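Local coordinates for protein ferredoxin--NADP reductase, apicoplast (Plasmodium falciparum, PDB 3JQQ) that transfers electrons between ferredoxin and NADP(H) in the apicoplast through a bound FAD, and may serve the terminal step of isoprenoid precursor biosynthesis, at residues B[20-25]-B[145-150]. The protein carries 1 engineered substitution. Residues are numbered along the deposited sequence; the frame is centred on the assembly and turned at random.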
ATOM      1  N   ILE B  20       7.325  19.637 -17.515  1.00 20.90           N
ATOM      2  CA  ILE B  20       8.261  19.447 -16.418  1.00 20.74           C
ATOM      3  C   ILE B  20       9.273  20.591 -16.381  1.00 20.57           C
ATOM      4  O   ILE B  20      10.036  20.783 -17.326  1.00 20.53           O
ATOM      5  CB  ILE B  20       9.030  18.124 -16.583  1.00 20.77           C
ATOM      6  CG1 ILE B  20       8.074  16.932 -16.476  1.00 20.71           C
ATOM      7  CG2 ILE B  20      10.153  18.024 -15.552  1.00 20.68           C
ATOM      8  CD1 ILE B  20       7.262  16.918 -15.196  1.00 20.74           C
ATOM      9  N   VAL B  21       9.277  21.351 -15.284  1.00 20.48           N
ATOM     10  CA  VAL B  21      10.234  22.443 -15.110  1.00 20.33           C
ATOM     11  C   VAL B  21      11.471  21.994 -14.334  1.00 20.16           C
ATOM     12  O   VAL B  21      12.598  22.336 -14.693  1.00 20.31           O
ATOM     13  CB  VAL B  21       9.599  23.644 -14.391  1.00 20.34           C
ATOM     14  CG1 VAL B  21      10.658  24.685 -14.068  1.00 20.50           C
ATOM     15  CG2 VAL B  21       8.493  24.246 -15.245  1.00 20.58           C
ATOM     16  N   ASP B  22      11.259  21.239 -13.262  1.00 19.82           N
ATOM     17  CA  ASP B  22      12.373  20.684 -12.504  1.00 19.47           C
ATOM     18  C   ASP B  22      12.023  19.298 -11.979  1.00 19.13           C
ATOM     19  O   ASP B  22      10.850  18.927 -11.881  1.00 19.03           O
ATOM     20  CB  ASP B  22      12.779  21.616 -11.356  1.00 19.57           C
ATOM     21  CG  ASP B  22      14.280  21.589 -11.081  1.00 19.82           C
ATOM     22  OD1 ASP B  22      14.985  20.719 -11.635  1.00 20.17           O
ATOM     23  OD2 ASP B  22      14.755  22.446 -10.307  1.00 20.00           O
ATOM     24  N   LYS B  23      13.061  18.533 -11.666  1.00 18.72           N
ATOM     25  CA  LYS B  23      12.923  17.173 -11.172  1.00 18.41           C
ATOM     26  C   LYS B  23      14.037  16.985 -10.153  1.00 18.34           C
ATOM     27  O   LYS B  23      15.216  17.005 -10.498  1.00 18.30           O
ATOM     28  CB  LYS B  23      13.057  16.178 -12.328  1.00 18.41           C
ATOM     29  CG  LYS B  23      12.885  14.714 -11.945  1.00 18.18           C
ATOM     30  CD  LYS B  23      13.172  13.810 -13.134  1.00 18.12           C
ATOM     31  CE  LYS B  23      13.210  12.351 -12.723  1.00 18.22           C
ATOM     32  NZ  LYS B  23      13.549  11.455 -13.863  1.00 17.74           N
ATOM     33  N   ILE B  24      13.656  16.828  -8.891  1.00 18.30           N
ATOM     34  CA  ILE B  24      14.601  16.924  -7.792  1.00 18.43           C
ATOM     35  C   ILE B  24      14.535  15.720  -6.860  1.00 18.74           C
ATOM     36  O   ILE B  24      13.453  15.306  -6.439  1.00 18.67           O
ATOM     37  CB  ILE B  24      14.325  18.190  -6.959  1.00 18.41           C
ATOM     38  CG1 ILE B  24      14.674  19.448  -7.760  1.00 18.45           C
ATOM     39  CG2 ILE B  24      15.086  18.143  -5.645  1.00 17.88           C
ATOM     40  CD1 ILE B  24      14.159  20.731  -7.132  1.00 18.41           C
ATOM     41  N   ASN B  25      15.697  15.164  -6.534  1.00 19.05           N
ATOM     42  CA  ASN B  25      15.772  14.095  -5.549  1.00 19.45           C
ATOM     43  C   ASN B  25      15.469  14.672  -4.168  1.00 19.67           C
ATOM     44  O   ASN B  25      16.209  15.519  -3.668  1.00 19.56           O
ATOM     45  CB  ASN B  25      17.154  13.442  -5.581  1.00 19.36           C
ATOM     46  CG  ASN B  25      17.237  12.195  -4.721  1.00 19.73           C
ATOM     47  OD1 ASN B  25      16.265  11.801  -4.074  1.00 19.98           O
ATOM     48  ND2 ASN B  25      18.406  11.567  -4.710  1.00 19.51           N
ATOM     49  N   LEU B 145      11.466  10.412 -16.712  1.00 25.85           N
ATOM     50  CA  LEU B 145      11.099  11.774 -17.108  1.00 26.14           C
ATOM     51  C   LEU B 145      12.301  12.707 -17.222  1.00 26.29           C
ATOM     52  O   LEU B 145      13.184  12.711 -16.361  1.00 26.35           O
ATOM     53  CB  LEU B 145      10.076  12.376 -16.137  1.00 26.12           C
ATOM     54  CG  LEU B 145       8.589  12.203 -16.459  1.00 26.22           C
ATOM     55  CD1 LEU B 145       7.723  12.724 -15.313  1.00 26.47           C
ATOM     56  CD2 LEU B 145       8.233  12.901 -17.762  1.00 25.41           C
ATOM     57  N   LYS B 146      12.316  13.504 -18.286  1.00 26.43           N
ATOM     58  CA  LYS B 146      13.338  14.525 -18.468  1.00 26.52           C
ATOM     59  C   LYS B 146      12.748  15.918 -18.276  1.00 26.42           C
ATOM     60  O   LYS B 146      11.535  16.116 -18.384  1.00 26.30           O
ATOM     61  CB  LYS B 146      13.955  14.432 -19.865  1.00 26.52           C
ATOM     62  CG  LYS B 146      14.663  13.123 -20.169  1.00 27.26           C
ATOM     63  CD  LYS B 146      15.305  13.172 -21.551  1.00 28.46           C
ATOM     64  CE  LYS B 146      16.032  11.877 -21.890  1.00 29.33           C
ATOM     65  NZ  LYS B 146      15.092  10.732 -22.063  1.00 30.11           N
ATOM     66  N   ILE B 147      13.622  16.876 -17.990  1.00 26.24           N
ATOM     67  CA  ILE B 147      13.250  18.280 -17.940  1.00 26.11           C
ATOM     68  C   ILE B 147      12.664  18.713 -19.290  1.00 25.98           C
ATOM     69  O   ILE B 147      13.234  18.431 -20.346  1.00 25.86           O
ATOM     70  CB  ILE B 147      14.469  19.152 -17.541  1.00 26.26           C
ATOM     71  CG1 ILE B 147      14.443  19.440 -16.029  1.00 26.10           C
ATOM     72  CG2 ILE B 147      14.487  20.457 -18.325  1.00 26.44           C
ATOM     73  CD1 ILE B 147      14.110  18.233 -15.185  1.00 25.76           C
ATOM     74  N   ASN B 148      11.507  19.368 -19.242  1.00 25.75           N
ATOM     75  CA  ASN B 148      10.783  19.824 -20.438  1.00 25.51           C
ATOM     76  C   ASN B 148       9.973  18.749 -21.173  1.00 25.24           C
ATOM     77  O   ASN B 148       9.456  18.999 -22.260  1.00 25.24           O
ATOM     78  CB  ASN B 148      11.705  20.558 -21.421  1.00 25.53           C
ATOM     79  CG  ASN B 148      10.942  21.518 -22.329  1.00 25.69           C
ATOM     80  OD1 ASN B 148      11.079  21.481 -23.554  1.00 26.33           O
ATOM     81  ND2 ASN B 148      10.131  22.381 -21.728  1.00 25.32           N
ATOM     82  N   ASP B 149       9.860  17.560 -20.585  1.00 24.81           N
ATOM     83  CA  ASP B 149       8.966  16.536 -21.122  1.00 24.49           C
ATOM     84  C   ASP B 149       7.503  16.923 -20.911  1.00 24.11           C
ATOM     85  O   ASP B 149       7.182  17.691 -20.004  1.00 23.85           O
ATOM     86  CB  ASP B 149       9.221  15.181 -20.459  1.00 24.64           C
ATOM     87  CG  ASP B 149      10.330  14.400 -21.129  1.00 25.21           C
ATOM     88  OD1 ASP B 149      10.931  14.921 -22.092  1.00 26.60           O
ATOM     89  OD2 ASP B 149      10.601  13.262 -20.692  1.00 25.92           O
ATOM     90  N   ASP B 150       6.625  16.384 -21.753  1.00 23.80           N
ATOM     91  CA  ASP B 150       5.184  16.521 -21.557  1.00 23.65           C
ATOM     92  C   ASP B 150       4.716  15.608 -20.422  1.00 23.49           C
ATOM     93  O   ASP B 150       5.173  14.474 -20.300  1.00 23.47           O
ATOM     94  CB  ASP B 150       4.426  16.156 -22.839  1.00 23.65           C
ATOM     95  CG  ASP B 150       4.577  17.200 -23.938  1.00 23.94           C
ATOM     96  OD1 ASP B 150       5.067  18.312 -23.654  1.00 24.22           O
ATOM     97  OD2 ASP B 150       4.195  16.907 -25.091  1.00 24.78           O
TER
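In the antiparallel barrel of the FAD-binding domain, Ile20 pairs with the type II beta turn Lys146–Asp149, an example of how a tight turn is fastened to a strand by backbone and side chain together. Both backbone polar groups of Ile20 are used: its N donates to Asp149 O (3.2 Å), and its O receives Asn148 N (2.8 Å). The turn is closed by Asp149 N to Lys146 O, and Asp149 OD2 takes Lys146 N from above the carboxylate plane. Ile20 CG2, anti to the backbone N, lies against Ile147 CA and CD1, while Ile20 CD1 reaches Leu145 CD1 at 4.2 Å. Ile147 in turn rests its CD1 on Lys23 CB (3.7 Å). The extended chain of Lys23, with CG anti to the backbone N (chi1 -178°), brings NZ to Leu145 O at 2.8 Å, in the carbonyl plane on a lone pair. The same ammonium also donates to Ile142 O and Lys143 O in the last turn of helix 137-144, and makes a cation-pi contact with Tyr36. Strand 16-25 also pairs with strand 35-41, where Val21 and Asp22 both face Glu39 in a classic beta bulge, while the turn leads from helix 137-144 into strand 150-157, the antiparallel neighbour of strand 16-25.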